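Local structure of C24 protein (Bizionia argentinensis JUB59, 6OV6) at residues R126-A130 and G131-Q135; Y175-I178 and G179-G182; S108-W111 and A112-A115; K116-L120 and R121-R125. The protein is of unknown function but probably forms the trimeric, manganese-binding receptor-recognition tip of a long tail fibre from a temperate bacteriophage. All coordinates share one frame; numbering follows the deposited sequence.

Contact 1 of 4, residues R126-A130 and G131-Q135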
loop_
_atom_site.group_PDB
_atom_site.type_symbol
_atom_site.label_atom_id
_atom_site.label_comp_id
_atom_site.label_asym_id
_atom_site.label_seq_id
_atom_site.Cartn_x
_atom_site.Cartn_y
_atom_site.Cartn_z
ATOM N N ARG A 126 10.743 -10.078 20.364
ATOM C CA ARG A 126 10.624 -9.451 19.052
ATOM C C ARG A 126 10.085 -10.432 18.011
ATOM O O ARG A 126 9.884 -10.072 16.852
ATOM C CB ARG A 126 11.971 -8.846 18.660
ATOM C CG ARG A 126 12.317 -7.636 19.523
ATOM C CD ARG A 126 13.667 -7.092 19.129
ATOM N NE ARG A 126 13.753 -5.645 18.956
ATOM C CZ ARG A 126 14.627 -4.874 19.593
ATOM N NH1 ARG A 126 15.458 -5.395 20.485
ATOM N NH2 ARG A 126 14.673 -3.576 19.349
ATOM N N LEU A 127 9.820 -11.663 18.434
ATOM C CA LEU A 127 9.307 -12.688 17.542
ATOM C C LEU A 127 7.792 -12.752 17.644
ATOM O O LEU A 127 7.261 -13.062 18.712
ATOM C CB LEU A 127 9.944 -14.054 17.857
ATOM C CG LEU A 127 9.606 -15.162 16.878
ATOM C CD1 LEU A 127 10.275 -14.914 15.524
ATOM C CD2 LEU A 127 9.962 -16.510 17.452
ATOM N N LEU A 128 7.089 -12.428 16.547
ATOM C CA LEU A 128 5.628 -12.472 16.575
ATOM C C LEU A 128 5.127 -13.909 16.467
ATOM O O LEU A 128 5.817 -14.743 15.875
ATOM C CB LEU A 128 5.017 -11.566 15.471
ATOM C CG LEU A 128 5.218 -10.067 15.717
ATOM C CD1 LEU A 128 5.057 -9.254 14.429
ATOM C CD2 LEU A 128 4.307 -9.555 16.844
ATOM N N PRO A 129 3.937 -14.232 17.029
ATOM C CA PRO A 129 3.437 -15.608 16.930
ATOM C C PRO A 129 3.313 -16.099 15.489
ATOM O O PRO A 129 2.968 -15.307 14.591
ATOM C CB PRO A 129 2.059 -15.536 17.611
ATOM C CG PRO A 129 2.112 -14.341 18.483
ATOM C CD PRO A 129 2.981 -13.361 17.753
ATOM N N ALA A 130 3.564 -17.406 15.267
ATOM C CA ALA A 130 3.387 -18.013 13.947
ATOM C C ALA A 130 1.963 -17.738 13.454
ATOM O O ALA A 130 1.023 -17.691 14.247
ATOM C CB ALA A 130 3.645 -19.523 13.997
ATOM N N GLY A 131 1.841 -17.472 12.169
ATOM C CA GLY A 131 0.556 -17.211 11.537
ATOM C C GLY A 131 -0.037 -15.839 11.745
ATOM O O GLY A 131 -1.167 -15.623 11.317
ATOM N N THR A 132 0.695 -14.889 12.356
ATOM C CA THR A 132 0.131 -13.549 12.581
ATOM C C THR A 132 0.890 -12.439 11.845
ATOM O O THR A 132 0.483 -11.300 11.952
ATOM C CB THR A 132 0.141 -13.196 14.102
ATOM O OG1 THR A 132 1.498 -12.985 14.538
ATOM C CG2 THR A 132 -0.578 -14.252 14.975
ATOM N N ASN A 133 2.035 -12.757 11.220
ATOM C CA ASN A 133 2.947 -11.748 10.680
ATOM C C ASN A 133 3.296 -11.896 9.205
ATOM O O ASN A 133 4.387 -12.344 8.863
ATOM C CB ASN A 133 4.198 -11.666 11.588
ATOM C CG ASN A 133 5.249 -10.656 11.184
ATOM O OD1 ASN A 133 4.980 -9.534 10.723
ATOM N ND2 ASN A 133 6.470 -11.039 11.367
ATOM N N PRO A 134 2.405 -11.460 8.281
ATOM C CA PRO A 134 2.764 -11.529 6.850
ATOM C C PRO A 134 4.068 -10.756 6.559
ATOM O O PRO A 134 4.344 -9.728 7.199
ATOM C CB PRO A 134 1.548 -10.891 6.146
ATOM C CG PRO A 134 0.392 -11.091 7.133
ATOM C CD PRO A 134 1.056 -10.887 8.482
ATOM N N GLN A 135 4.861 -11.265 5.618
ATOM C CA GLN A 135 6.142 -10.687 5.210
ATOM C C GLN A 135 6.204 -10.478 3.710
ATOM O O GLN A 135 5.711 -11.313 2.945
ATOM C CB GLN A 135 7.324 -11.627 5.593
ATOM C CG GLN A 135 7.596 -11.715 7.094
ATOM C CD GLN A 135 8.106 -10.405 7.640
ATOM O OE1 GLN A 135 8.882 -9.680 7.001
ATOM N NE2 GLN A 135 7.657 -10.056 8.812
HETATM O O HOH W 1 3.732 -15.203 11.529
#
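Leu128 reaches across the base of a tight turn to Asn133, with its CD1 lying 3.8 Å from Asn133 CB and the two side chains crossing at about a right angle. Next comes Pro129, whose ring lies against the threonine at the far end of the turn: CD is 3.6 Å from Thr132 OG1. The Pro129 carbonyl oxygen takes both donors of that threonine, Thr132 N at 3.2 Å and Thr132 OG1 at 2.7 Å. The hydroxyl can join the amide because chi1 of 70° sets OG1 between the Thr132 backbone N and carbonyl carbon, folded back toward the turn. A water adds a third hydrogen to Pro129 O, at 3.2 Å, and accepts from Asn133 N, extending the closure by one residue. Ala130 and Gly131 form the corners of this type II beta turn; Gly131 has a positive phi (78°), which favours glycine. Leu128 packs on Trp148 and Pro129 on Pro145, both of the second subunit. The turn lies in the connection from helix 120-125 to strand 135-137, and Gly131 bonds through its backbone to Tyr275 of strand 267-275.

Contact 2 of 4, residues Y175-I178 and G179-G182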
loop_
_atom_site.group_PDB
_atom_site.type_symbol
_atom_site.label_atom_id
_atom_site.label_comp_id
_atom_site.label_asym_id
_atom_site.label_seq_id
_atom_site.Cartn_x
_atom_site.Cartn_y
_atom_site.Cartn_z
ATOM N N TYR A 175 -12.140 -0.029 7.568
ATOM C CA TYR A 175 -10.922 -0.756 7.965
ATOM C C TYR A 175 -10.913 -1.260 9.416
ATOM O O TYR A 175 -9.833 -1.528 9.953
ATOM C CB TYR A 175 -9.719 0.210 7.814
ATOM C CG TYR A 175 -9.684 1.042 6.546
ATOM C CD1 TYR A 175 -9.793 0.446 5.289
ATOM C CD2 TYR A 175 -9.462 2.416 6.598
ATOM C CE1 TYR A 175 -9.735 1.204 4.117
ATOM C CE2 TYR A 175 -9.396 3.181 5.435
ATOM C CZ TYR A 175 -9.500 2.563 4.199
ATOM O OH TYR A 175 -9.390 3.314 3.060
ATOM N N ASN A 176 -12.095 -1.397 10.063
ATOM C CA ASN A 176 -12.142 -1.765 11.480
ATOM C C ASN A 176 -12.118 -3.244 11.822
ATOM O O ASN A 176 -12.460 -3.622 12.942
ATOM C CB ASN A 176 -13.253 -1.007 12.190
ATOM C CG ASN A 176 -14.635 -1.398 11.679
ATOM O OD1 ASN A 176 -14.768 -2.225 10.775
ATOM N ND2 ASN A 176 -15.677 -0.794 12.214
ATOM N N ALA A 177 -11.727 -4.083 10.883
ATOM C CA ALA A 177 -11.514 -5.508 11.132
ATOM C C ALA A 177 -10.454 -5.991 10.192
ATOM O O ALA A 177 -10.423 -5.572 9.029
ATOM C CB ALA A 177 -12.803 -6.320 10.930
ATOM N N ILE A 178 -9.599 -6.928 10.660
ATOM C CA ILE A 178 -8.629 -7.563 9.784
ATOM C C ILE A 178 -9.414 -8.272 8.674
ATOM O O ILE A 178 -10.422 -8.928 8.960
ATOM C CB ILE A 178 -7.757 -8.582 10.586
ATOM C CG1 ILE A 178 -6.959 -7.896 11.742
ATOM C CG2 ILE A 178 -6.899 -9.475 9.662
ATOM C CD1 ILE A 178 -5.922 -6.788 11.370
ATOM N N GLY A 179 -8.966 -8.128 7.433
ATOM C CA GLY A 179 -9.631 -8.796 6.319
ATOM C C GLY A 179 -10.761 -8.045 5.633
ATOM O O GLY A 179 -11.333 -8.567 4.681
ATOM N N LYS A 180 -11.096 -6.839 6.088
ATOM C CA LYS A 180 -12.112 -6.017 5.414
ATOM C C LYS A 180 -11.494 -5.566 4.102
ATOM O O LYS A 180 -10.317 -5.184 4.053
ATOM C CB LYS A 180 -12.518 -4.791 6.206
ATOM C CG LYS A 180 -13.527 -5.102 7.270
ATOM C CD LYS A 180 -14.267 -3.869 7.688
ATOM C CE LYS A 180 -15.599 -4.271 8.225
ATOM N NZ LYS A 180 -16.341 -3.118 8.789
ATOM N N VAL A 181 -12.270 -5.696 3.032
ATOM C CA VAL A 181 -11.841 -5.401 1.672
ATOM C C VAL A 181 -12.719 -4.332 1.038
ATOM O O VAL A 181 -13.775 -3.974 1.558
ATOM C CB VAL A 181 -11.742 -6.698 0.802
ATOM C CG1 VAL A 181 -10.738 -7.691 1.418
ATOM C CG2 VAL A 181 -13.114 -7.370 0.617
ATOM N N GLY A 182 -12.254 -3.828 -0.075
ATOM C CA GLY A 182 -12.986 -2.825 -0.850
ATOM C C GLY A 182 -12.129 -2.412 -2.020
ATOM O O GLY A 182 -11.167 -3.101 -2.354
#
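The ammonium nitrogen of Lys180 is gripped by two oxygens of its own chain: Asn176 OD1, 2.7 Å from Lys180 NZ, and the backbone oxygen of Ser173. The first bond lies in the plane of the Asn176 amide, with a C=O...N angle of 146° at OD1. Asn176 begins by pointing away from the lysine, but chi1 of 65° swings its amide round so that the oxygen faces the arriving chain. Lys180 is extended beyond CG and runs back along the turn. On the way its CG passes 3.9 Å from Ala177 CB, and its CD comes within 3.5 Å of Asn176 OD1, so the chain lies against Ala177 CB before its end meets the amide oxygen.

Within the span of this side chain the backbone makes a type II beta turn from Ala177 to Lys180, closed by Lys180 N donating to Ala177 O at 3.3 Å. The donor stands above the carbonyl plane, 42° out of it. Gly179 takes the corner with a positive phi, a conformation glycine adopts readily. Tyr175 turns its hydroxyl to Arg264 and its ring to Tyr267, both of the second subunit, and Val181 and Gly182 continue as a strand paired with that subunit. Since both oxygens holding Lys180 NZ are neutral, these bonds probably orient the ammonium rather than neutralise its charge; they tie the end of the loop, at Lys180, back to its middle, at Ser173 and Asn176, and probably help fix the turn leading into the intersubunit strand.

Contact 3 of 4, residues S108-W111 and A112-A115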
loop_
_atom_site.group_PDB
_atom_site.type_symbol
_atom_site.label_atom_id
_atom_site.label_comp_id
_atom_site.label_asym_id
_atom_site.label_seq_id
_atom_site.Cartn_x
_atom_site.Cartn_y
_atom_site.Cartn_z
ATOM N N SER A 108 47.614 -10.335 19.459
ATOM C CA SER A 108 46.513 -9.434 19.782
ATOM C C SER A 108 45.493 -9.349 18.635
ATOM O O SER A 108 45.833 -9.570 17.471
ATOM C CB SER A 108 47.006 -8.044 20.206
ATOM O OG SER A 108 47.561 -7.337 19.107
ATOM N N ILE A 109 44.243 -9.078 18.989
ATOM C CA ILE A 109 43.095 -9.019 18.088
ATOM C C ILE A 109 42.472 -7.657 18.256
ATOM O O ILE A 109 42.335 -7.184 19.393
ATOM C CB ILE A 109 42.041 -10.130 18.490
ATOM C CG1 ILE A 109 42.650 -11.535 18.729
ATOM C CG2 ILE A 109 40.810 -10.160 17.584
ATOM C CD1 ILE A 109 43.422 -12.189 17.588
ATOM N N SER A 110 42.012 -7.059 17.144
ATOM C CA SER A 110 41.296 -5.786 17.182
ATOM C C SER A 110 40.034 -5.968 18.041
ATOM O O SER A 110 39.237 -6.870 17.770
ATOM C CB SER A 110 40.894 -5.364 15.771
ATOM O OG SER A 110 40.067 -4.216 15.808
ATOM N N TRP A 111 39.884 -5.152 19.087
ATOM C CA TRP A 111 38.726 -5.181 19.985
ATOM C C TRP A 111 37.413 -4.855 19.262
ATOM O O TRP A 111 36.379 -5.375 19.654
ATOM C CB TRP A 111 38.947 -4.254 21.186
ATOM C CG TRP A 111 37.845 -4.197 22.214
ATOM C CD1 TRP A 111 37.226 -3.071 22.678
ATOM C CD2 TRP A 111 37.289 -5.297 22.962
ATOM N NE1 TRP A 111 36.325 -3.396 23.664
ATOM C CE2 TRP A 111 36.332 -4.755 23.852
ATOM C CE3 TRP A 111 37.486 -6.691 22.948
ATOM C CZ2 TRP A 111 35.574 -5.554 24.720
ATOM C CZ3 TRP A 111 36.782 -7.473 23.850
ATOM C CH2 TRP A 111 35.839 -6.908 24.725
ATOM N N ALA A 112 37.464 -4.044 18.188
ATOM C CA ALA A 112 36.286 -3.664 17.385
ATOM C C ALA A 112 35.631 -4.885 16.699
ATOM O O ALA A 112 34.460 -4.825 16.318
ATOM C CB ALA A 112 36.678 -2.627 16.347
ATOM N N GLU A 113 36.374 -5.997 16.581
ATOM C CA GLU A 113 35.870 -7.258 16.012
ATOM C C GLU A 113 34.967 -8.023 17.008
ATOM O O GLU A 113 34.281 -8.971 16.613
ATOM C CB GLU A 113 37.026 -8.135 15.551
ATOM C CG GLU A 113 37.700 -7.615 14.289
ATOM C CD GLU A 113 38.930 -8.383 13.844
ATOM O OE1 GLU A 113 39.137 -9.528 14.313
ATOM O OE2 GLU A 113 39.671 -7.845 12.988
ATOM N N PHE A 114 34.977 -7.615 18.293
ATOM C CA PHE A 114 34.152 -8.208 19.334
ATOM C C PHE A 114 32.800 -7.534 19.354
ATOM O O PHE A 114 32.715 -6.298 19.318
ATOM C CB PHE A 114 34.830 -8.174 20.709
ATOM C CG PHE A 114 35.943 -9.185 20.838
ATOM C CD1 PHE A 114 35.779 -10.324 21.613
ATOM C CD2 PHE A 114 37.167 -8.982 20.205
ATOM C CE1 PHE A 114 36.808 -11.255 21.733
ATOM C CE2 PHE A 114 38.201 -9.904 20.336
ATOM C CZ PHE A 114 38.019 -11.029 21.113
ATOM N N ALA A 115 31.747 -8.341 19.342
ATOM C CA ALA A 115 30.381 -7.820 19.296
ATOM C C ALA A 115 29.576 -8.117 20.548
ATOM O O ALA A 115 29.651 -9.206 21.104
ATOM C CB ALA A 115 29.659 -8.348 18.067
HETATM O O HOH W 2 42.140 -8.499 14.525
HETATM O O HOH W 3 34.143 -4.160 20.745
#
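A 3-10 turn at Trp111-Glu113 carries the chain from strand 109-110 toward strand 115-116 of the mixed beta sheet, and an aromatic pair from its two ends packs together beside it. Glu113 N donates to Ser110 O at 3.2 Å and Phe114 N to Trp111 O at 3.0 Å, the i to i+3 spacing of such a turn. Phe114 places its CB over the face of the Trp111 six-membered ring, 4.1 Å from the centroid, as a CH-pi contact. The rings themselves meet obliquely, planes at 31°, with Trp111 CZ3 3.6 Å from Phe114 CG. With chi1 at -179°, the Trp111 indole extends away from the backbone N and lies alongside the following residues, where it meets Phe114. Ile109 CG2 adds an apolar contact to Phe114 CE2 at 3.8 Å. Beyond the turn, Trp111 stacks on Phe66 and meets Phe102 edge-to-face, while Phe114 touches Val57, Ile59, Ile41 and Val75, so both rings belong to the packing of the sheet. Glu113 OE1 is engaged in a salt bridge with Lys39. One water clasps the end of the turn, donating to Trp111 O at 2.8 Å and to Phe114 O at 2.9 Å.

Contact 4 of 4, residues K116-L120 and R121-R125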
loop_
_atom_site.group_PDB
_atom_site.type_symbol
_atom_site.label_atom_id
_atom_site.label_comp_id
_atom_site.label_asym_id
_atom_site.label_seq_id
_atom_site.Cartn_x
_atom_site.Cartn_y
_atom_site.Cartn_z
ATOM N N LYS A 116 28.791 -7.131 20.976
ATOM C CA LYS A 116 27.885 -7.292 22.107
ATOM C C LYS A 116 26.636 -7.962 21.494
ATOM O O LYS A 116 26.341 -7.740 20.316
ATOM C CB LYS A 116 27.531 -5.911 22.689
ATOM C CG LYS A 116 27.046 -5.948 24.135
ATOM C CD LYS A 116 28.190 -5.760 25.124
ATOM C CE LYS A 116 27.681 -5.719 26.540
ATOM N NZ LYS A 116 27.441 -7.080 27.090
ATOM N N LEU A 117 25.938 -8.802 22.249
ATOM C CA LEU A 117 24.789 -9.492 21.675
ATOM C C LEU A 117 23.446 -9.067 22.217
ATOM O O LEU A 117 23.360 -8.586 23.346
ATOM C CB LEU A 117 24.939 -11.007 21.905
ATOM C CG LEU A 117 26.292 -11.611 21.569
ATOM C CD1 LEU A 117 26.516 -12.871 22.351
ATOM C CD2 LEU A 117 26.465 -11.780 20.058
ATOM N N THR A 118 22.381 -9.292 21.419
ATOM C CA THR A 118 21.012 -9.133 21.874
ATOM C C THR A 118 20.699 -10.495 22.511
ATOM O O THR A 118 21.042 -11.540 21.932
ATOM C CB THR A 118 20.061 -8.830 20.717
ATOM O OG1 THR A 118 20.409 -7.558 20.166
ATOM C CG2 THR A 118 18.616 -8.817 21.149
ATOM N N THR A 119 20.053 -10.494 23.677
ATOM C CA THR A 119 19.772 -11.752 24.381
ATOM C C THR A 119 18.691 -12.558 23.672
ATOM O O THR A 119 17.886 -11.994 22.924
ATOM C CB THR A 119 19.345 -11.484 25.820
ATOM O OG1 THR A 119 18.099 -10.790 25.778
ATOM C CG2 THR A 119 20.391 -10.688 26.632
ATOM N N LEU A 120 18.626 -13.864 23.963
ATOM C CA LEU A 120 17.569 -14.700 23.414
ATOM C C LEU A 120 16.207 -14.260 23.957
ATOM O O LEU A 120 15.224 -14.344 23.231
ATOM C CB LEU A 120 17.822 -16.162 23.732
ATOM C CG LEU A 120 18.766 -16.853 22.777
ATOM C CD1 LEU A 120 19.318 -18.123 23.414
ATOM C CD2 LEU A 120 18.062 -17.171 21.419
ATOM N N ARG A 121 16.168 -13.743 25.196
ATOM C CA ARG A 121 14.947 -13.198 25.809
ATOM C C ARG A 121 14.404 -12.048 24.947
ATOM O O ARG A 121 13.221 -12.038 24.620
ATOM C CB ARG A 121 15.256 -12.716 27.241
ATOM C CG ARG A 121 14.043 -12.370 28.058
ATOM C CD ARG A 121 14.438 -11.668 29.343
ATOM N NE ARG A 121 13.253 -11.089 29.957
ATOM C CZ ARG A 121 12.728 -11.496 31.100
ATOM N NH1 ARG A 121 13.324 -12.445 31.812
ATOM N NH2 ARG A 121 11.622 -10.932 31.563
ATOM N N GLU A 122 15.286 -11.124 24.533
ATOM C CA GLU A 122 14.907 -9.983 23.686
ATOM C C GLU A 122 14.512 -10.414 22.279
ATOM O O GLU A 122 13.507 -9.932 21.748
ATOM C CB GLU A 122 16.042 -8.939 23.691
ATOM C CG GLU A 122 15.707 -7.619 23.007
ATOM C CD GLU A 122 14.501 -6.849 23.524
ATOM O OE1 GLU A 122 14.112 -7.025 24.702
ATOM O OE2 GLU A 122 13.949 -6.056 22.732
ATOM N N LEU A 123 15.258 -11.372 21.691
ATOM C CA LEU A 123 14.928 -11.916 20.375
ATOM C C LEU A 123 13.564 -12.617 20.378
ATOM O O LEU A 123 12.803 -12.468 19.420
ATOM C CB LEU A 123 16.031 -12.854 19.867
ATOM C CG LEU A 123 17.352 -12.192 19.494
ATOM C CD1 LEU A 123 18.396 -13.244 19.200
ATOM C CD2 LEU A 123 17.203 -11.249 18.278
ATOM N N SER A 124 13.236 -13.327 21.481
ATOM C CA SER A 124 11.959 -14.025 21.660
ATOM C C SER A 124 10.795 -13.029 21.755
ATOM O O SER A 124 9.741 -13.290 21.191
ATOM C CB SER A 124 11.989 -14.920 22.898
ATOM O OG SER A 124 13.022 -15.881 22.756
ATOM N N ARG A 125 11.018 -11.884 22.411
ATOM C CA ARG A 125 10.027 -10.819 22.598
ATOM C C ARG A 125 9.738 -10.123 21.251
ATOM O O ARG A 125 8.613 -9.671 21.018
ATOM C CB ARG A 125 10.582 -9.814 23.605
ATOM C CG ARG A 125 9.544 -8.910 24.232
ATOM C CD ARG A 125 10.107 -8.254 25.476
ATOM N NE ARG A 125 9.445 -6.984 25.771
ATOM C CZ ARG A 125 8.297 -6.877 26.431
ATOM N NH1 ARG A 125 7.648 -7.964 26.833
ATOM N NH2 ARG A 125 7.779 -5.683 26.679
#
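The carbonyl plane of Leu120 is approached from opposite faces by two donors of Ser124: OG, 2.7 Å from Leu120 O, and the amide N, 2.8 Å from the same oxygen. The hydroxyl sits well above the plane, 37° out of it, whereas the amide is tilted less. Ser124 chi1 of -60° puts OG anti to its own carbonyl carbon and back along the helix, where it can share that acceptor. The neighbouring carbonyl of Thr119 is used differently: Leu123 N lies in its plane, with Thr119 O 3.0 Å away. Thr119 also turns its OG1 toward the first turn to accept from Glu122 N at 3.1 Å. One residue earlier, Thr118 CG2 lies 3.6 Å from Glu122 CB and 4.0 Å from Leu123 CG, setting a methyl against the helix start. The carboxylate of Glu122 leads off to a salt bridge with Arg126. The third subunit uses the same turn: Ser124 OG also bonds its Thr118 N, and Arg121 NH2 bonds its Glu113 O. The arrangement is a threonine N-cap at the start of helix 120-125, built into the trimer interface.

In the fold
Along the chain the order is contact 3, contact 4, contact 1, contact 2, and the first three form one uninterrupted run from Ser108 to Gln135. Contact 3 belongs to the eight-strand mixed sheet near the N-terminal end; 21 Å on, centre to centre, contact 4 starts helix 120-125. Contact 1 follows in the loop leading to strand 135-137, its centre 17 Å from that of contact 4, and contact 2, centre 19 Å from that of contact 1, leads into strand 181-182. Contacts 2 and 3 have centres 51 Å apart, consistent with an elongated fibre. All four touch the second subunit, so trimer contacts continue along this length, away from the manganese site at His252 and His254.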